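Local atomic coordinates of 2-dehydro-3-deoxyphosphogluconate aldolase (Vibrio fischeri, PDB entry 3NZR), a protein that belongs to the KDGP aldolase family of TIM-barrel-like proteins, built from alternating strands and helices round a parallel sheet. Residues V161-M166 with A176-A181. Residues are numbered along the deposited sequence; the frame is centred on the assembly and turned at random.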
# COMPACT_ATOMS: atom_id res chain seq x y z
N VAL A 161 9.27 -10.05 3.26
CA VAL A 161 8.85 -9.84 4.60
C VAL A 161 10.02 -9.46 5.50
O VAL A 161 10.99 -10.27 5.64
CB VAL A 161 8.26 -11.16 5.15
CG1 VAL A 161 8.08 -11.00 6.67
CG2 VAL A 161 6.86 -11.41 4.47
N LYS A 162 9.94 -8.30 6.17
CA LYS A 162 10.89 -8.02 7.26
C LYS A 162 10.14 -8.29 8.58
O LYS A 162 9.17 -7.62 8.93
CB LYS A 162 11.34 -6.60 7.25
CG LYS A 162 12.22 -6.16 8.44
CD LYS A 162 12.55 -4.71 8.24
CE LYS A 162 13.67 -4.21 9.11
NZ LYS A 162 13.78 -2.73 8.86
N TYR A 163 10.59 -9.32 9.26
CA TYR A 163 9.94 -9.80 10.43
C TYR A 163 10.68 -9.22 11.60
O TYR A 163 11.86 -9.52 11.83
CB TYR A 163 10.05 -11.33 10.47
CG TYR A 163 9.14 -11.94 11.44
CD1 TYR A 163 7.76 -11.67 11.37
CD2 TYR A 163 9.61 -12.76 12.45
CE1 TYR A 163 6.87 -12.21 12.29
CE2 TYR A 163 8.71 -13.33 13.35
CZ TYR A 163 7.35 -13.05 13.26
OH TYR A 163 6.43 -13.59 14.12
N PHE A 164 10.00 -8.32 12.29
CA PHE A 164 10.64 -7.56 13.37
C PHE A 164 9.58 -7.10 14.34
O PHE A 164 8.47 -6.70 13.87
CB PHE A 164 11.33 -6.35 12.77
CG PHE A 164 11.90 -5.40 13.75
CD1 PHE A 164 13.24 -5.51 14.18
CD2 PHE A 164 11.14 -4.33 14.20
CE1 PHE A 164 13.76 -4.61 15.09
CE2 PHE A 164 11.67 -3.40 15.10
CZ PHE A 164 12.95 -3.53 15.55
N PRO A 165 9.91 -7.06 15.64
CA PRO A 165 11.14 -7.53 16.28
C PRO A 165 11.12 -9.01 16.65
O PRO A 165 10.19 -9.47 17.29
CB PRO A 165 11.23 -6.70 17.56
CG PRO A 165 9.84 -6.42 17.93
CD PRO A 165 9.07 -6.29 16.58
N MSE A 166 12.18 -9.74 16.29
CA MSE A 166 12.15 -11.17 16.47
C MSE A 166 12.58 -11.59 17.87
O MSE A 166 12.28 -12.69 18.31
CB MSE A 166 13.06 -11.77 15.46
CG MSE A 166 12.81 -13.18 15.15
SE MSE A 166 13.71 -13.53 13.40
CE MSE A 166 15.53 -13.58 14.06
N ALA A 176 9.15 -19.70 12.61
CA ALA A 176 9.08 -20.90 11.80
C ALA A 176 7.83 -20.91 10.90
O ALA A 176 7.92 -21.33 9.76
CB ALA A 176 9.13 -22.17 12.66
N CYS A 177 6.69 -20.44 11.40
CA CYS A 177 5.47 -20.40 10.59
C CYS A 177 5.55 -19.29 9.52
O CYS A 177 5.05 -19.47 8.42
CB CYS A 177 4.29 -20.14 11.48
SG CYS A 177 2.73 -19.97 10.61
N VAL A 178 6.23 -18.18 9.80
CA VAL A 178 6.41 -17.16 8.75
C VAL A 178 7.29 -17.64 7.61
O VAL A 178 7.00 -17.39 6.42
CB VAL A 178 6.91 -15.85 9.34
CG1 VAL A 178 7.25 -14.87 8.20
CG2 VAL A 178 5.90 -15.32 10.31
N ALA A 179 8.37 -18.37 7.97
CA ALA A 179 9.29 -18.94 7.00
C ALA A 179 8.53 -19.94 6.15
O ALA A 179 8.68 -19.91 4.93
CB ALA A 179 10.47 -19.67 7.69
N LYS A 180 7.72 -20.82 6.76
CA LYS A 180 6.91 -21.77 5.97
C LYS A 180 6.00 -21.08 4.97
O LYS A 180 5.93 -21.44 3.78
CB LYS A 180 6.05 -22.60 6.89
CG LYS A 180 5.22 -23.69 6.15
CD LYS A 180 4.45 -24.62 7.14
CE LYS A 180 4.20 -26.03 6.50
NZ LYS A 180 3.71 -27.04 7.50
N ALA A 181 5.36 -20.02 5.42
CA ALA A 181 4.44 -19.26 4.56
C ALA A 181 5.22 -18.60 3.42
O ALA A 181 4.78 -18.64 2.26
CB ALA A 181 3.63 -18.22 5.38
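Val178 meets both Tyr163 and Val161 with its two methyls, one to each residue, and so joins a helix to the outer side of a barrel strand. CG2 lies over a face of the Tyr163 ring in a CH-pi contact, 4.2 Å from the ring centroid and 27° off the normal. It is displaced toward the hydroxyl-bearing end, where its nearest ring atom is Tyr163 CE1 at 3.8 Å. The other branch, Val178 CG1, meets Val161 CG1 at 4.2 Å, a looser apolar touch. This division of labour follows from the first torsion of Val178: CG1 stands anti to the backbone N (chi1 173°) and CG2 anti to the carbonyl carbon, which turns CG2 to the Tyr163 ring and CG1 to Val161. All three side chains are buried, and they span the gap between the backbones, with 8.3 Å between Tyr163 CA and Val178 CA.

Strand alternation explains why Val161 and Tyr163 share this face, while Lys162 points the other way and gives its NZ to Asn95. Glu174 and Phe175 also touch Tyr163, and Leu189 packs against both Val161 and Val178. The contact joins the first strand and the helix of a beta-alpha-beta unit, in which strand 160-163 is followed by helix 172-184 and then by the parallel strand 188-191, with helix 146-155 flanking Val161 through Ile150 and Leu153.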